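Local structure of cytochrome P450 (3OFT) at residues R277-A282 / P307-N312. The protein belongs to the cytochrome P450 superfamily, whose members hold a heme inside a largely helical fold with a smaller beta-sheet region. Sequence-based numbering, arbitrary orientation.
Sequences RYPTVA and PSVLHN. With HX2 ((2R,5R)-hexane-2,5-diol), chain E.
In this cytochrome P450 fold, the chain leaves helix 267-277, passes the heme pocket and enters strand 282-287 of the mixed sheet. The neighbouring antiparallel strand 303-307 is followed by the short helix 309-312, and the contact joins these two transitions. A282 and P307 form a non-hydrogen-bonded pair, with the CB of A282 packed 3.7 Å from the CA of P307. The polar centre is the carbonyl of V281. S308 grips this oxygen twice. The backbone N of S308 donates to V281 O at 3.1 Å, with an N-H...O angle of 157°. The OG of S308 donates to V281 O at 2.7 Å, onto a lone pair. Both donors lie in the carbonyl plane. OG reaches this oxygen from the crowded position between the backbone N and the carbonyl carbon (chi1 62°). Two waters extend the network. Water 1 accepts from V281 N and donates to S308 OG, while water 2 donates to V281 O and accepts from V309 N. The side chain of V281 instead faces the ligands, touching the heme and placing CG1 4.0 Å from C6 of (2R,5R)-hexane-2,5-diol. Nearer the helix, the P279 ring packs on V309 and N312, its CG 3.7 Å from the CA of V309. The N312 amide slides past this ring, held by bonds from ND2 to R276 O and from T336 N to OD1. P279 O is buried without a polar partner, close to the CB of V309. On the ligand side, the diol's O1 donates a 2.7 Å hydrogen bond to A282 O.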
loop_
_atom_site.group_PDB
_atom_site.type_symbol
_atom_site.label_atom_id
_atom_site.label_comp_id
_atom_site.label_asym_id
_atom_site.label_seq_id
_atom_site.Cartn_x
_atom_site.Cartn_y
_atom_site.Cartn_z
ATOM N N ARG A 277 9.127 9.046 3.168
ATOM C CA ARG A 277 8.691 10.442 2.892
ATOM C C ARG A 277 7.263 10.511 2.337
ATOM O O ARG A 277 6.558 11.506 2.551
ATOM C CB ARG A 277 9.653 11.091 1.864
ATOM C CG ARG A 277 9.271 12.500 1.339
ATOM C CD ARG A 277 9.169 13.569 2.454
ATOM N NE ARG A 277 8.704 14.861 1.893
ATOM C CZ ARG A 277 7.435 15.189 1.662
ATOM N NH1 ARG A 277 6.457 14.322 1.879
ATOM N NH2 ARG A 277 7.144 16.370 1.126
ATOM N N TYR A 278 6.866 9.488 1.567
ATOM C CA TYR A 278 5.559 9.531 0.838
ATOM C C TYR A 278 4.578 8.404 1.156
ATOM O O TYR A 278 4.073 7.744 0.220
ATOM C CB TYR A 278 5.737 9.623 -0.701
ATOM C CG TYR A 278 6.578 10.820 -1.098
ATOM C CD1 TYR A 278 6.062 12.118 -0.977
ATOM C CD2 TYR A 278 7.881 10.661 -1.560
ATOM C CE1 TYR A 278 6.845 13.260 -1.331
ATOM C CE2 TYR A 278 8.665 11.790 -1.920
ATOM C CZ TYR A 278 8.125 13.074 -1.824
ATOM O OH TYR A 278 8.856 14.209 -2.171
ATOM N N PRO A 279 4.239 8.226 2.454
ATOM C CA PRO A 279 3.311 7.162 2.796
ATOM C C PRO A 279 1.870 7.576 2.506
ATOM O O PRO A 279 1.473 8.741 2.785
ATOM C CB PRO A 279 3.527 7.002 4.316
ATOM C CG PRO A 279 3.780 8.464 4.779
ATOM C CD PRO A 279 4.750 8.919 3.661
ATOM N N THR A 280 1.066 6.653 1.993
ATOM C CA THR A 280 -0.310 7.031 1.665
ATOM C C THR A 280 -1.322 6.005 2.134
ATOM O O THR A 280 -2.495 6.070 1.711
ATOM C CB THR A 280 -0.488 7.281 0.161
ATOM O OG1 THR A 280 -0.239 6.076 -0.587
ATOM C CG2 THR A 280 0.417 8.474 -0.347
ATOM N N VAL A 281 -0.862 5.052 2.958
ATOM C CA VAL A 281 -1.753 3.986 3.424
ATOM C C VAL A 281 -2.407 4.355 4.761
ATOM O O VAL A 281 -1.727 4.841 5.671
ATOM C CB VAL A 281 -1.087 2.556 3.405
ATOM C CG1 VAL A 281 -2.111 1.532 3.882
ATOM C CG2 VAL A 281 -0.649 2.171 1.937
ATOM N N ALA A 282 -3.730 4.188 4.854
ATOM C CA ALA A 282 -4.441 4.316 6.144
ATOM C C ALA A 282 -5.233 3.055 6.384
ATOM O O ALA A 282 -5.665 2.404 5.398
ATOM C CB ALA A 282 -5.397 5.567 6.166
ATOM N N PRO A 307 -4.035 6.925 9.882
ATOM C CA PRO A 307 -3.287 7.326 8.718
ATOM C C PRO A 307 -1.789 7.288 8.962
ATOM O O PRO A 307 -1.281 8.020 9.793
ATOM C CB PRO A 307 -3.765 8.746 8.466
ATOM C CG PRO A 307 -4.095 9.273 9.836
ATOM C CD PRO A 307 -4.544 8.085 10.644
ATOM N N SER A 308 -1.075 6.468 8.203
ATOM C CA SER A 308 0.388 6.396 8.381
ATOM C C SER A 308 1.099 7.741 8.156
ATOM O O SER A 308 2.101 7.998 8.827
ATOM C CB SER A 308 1.019 5.310 7.502
ATOM O OG SER A 308 0.790 5.608 6.133
ATOM N N VAL A 309 0.565 8.592 7.277
ATOM C CA VAL A 309 1.165 9.905 6.984
ATOM C C VAL A 309 1.300 10.755 8.267
ATOM O O VAL A 309 2.264 11.488 8.403
ATOM C CB VAL A 309 0.396 10.685 5.860
ATOM C CG1 VAL A 309 -1.016 11.060 6.334
ATOM C CG2 VAL A 309 1.193 11.961 5.380
ATOM N N LEU A 310 0.385 10.602 9.233
ATOM C CA LEU A 310 0.403 11.433 10.423
ATOM C C LEU A 310 1.345 10.887 11.506
ATOM O O LEU A 310 1.543 11.508 12.536
ATOM C CB LEU A 310 -1.047 11.584 10.926
ATOM C CG LEU A 310 -1.783 12.860 10.526
ATOM C CD1 LEU A 310 -1.149 13.809 9.415
ATOM C CD2 LEU A 310 -3.287 12.855 10.598
ATOM N N HIS A 311 1.934 9.714 11.288
ATOM C CA HIS A 311 3.168 9.370 12.044
ATOM C C HIS A 311 4.410 9.857 11.303
ATOM O O HIS A 311 5.175 10.701 11.846
ATOM C CB HIS A 311 3.265 7.855 12.312
ATOM C CG HIS A 311 4.482 7.442 13.083
ATOM N ND1 HIS A 311 4.866 8.039 14.265
ATOM C CD2 HIS A 311 5.388 6.472 12.844
ATOM C CE1 HIS A 311 5.974 7.468 14.707
ATOM N NE2 HIS A 311 6.298 6.504 13.873
ATOM N N ASN A 312 4.636 9.338 10.091
ATOM C CA ASN A 312 5.855 9.682 9.332
ATOM C C ASN A 312 6.120 11.161 9.155
ATOM O O ASN A 312 7.271 11.583 9.243
ATOM C CB ASN A 312 5.869 9.069 7.957
ATOM C CG ASN A 312 5.959 7.561 7.995
ATOM O OD1 ASN A 312 5.528 6.913 8.964
ATOM N ND2 ASN A 312 6.521 6.989 6.939
HETATM C C1 HX2 E . -8.034 -1.618 3.456
HETATM O O1 HX2 E . -7.422 0.476 4.564
HETATM C C2 HX2 E . -7.026 -0.463 3.541
HETATM O O2 HX2 E . -3.284 -3.042 1.603
HETATM C C3 HX2 E . -5.574 -0.920 3.710
HETATM C C4 HX2 E . -5.128 -1.908 2.619
HETATM C C5 HX2 E . -3.599 -2.007 2.523
HETATM C C6 HX2 E . -2.996 -2.364 3.897
HETATM O O HOH W 1 1.775 3.968 4.104
HETATM O O HOH W 2 -1.773 7.813 5.486
#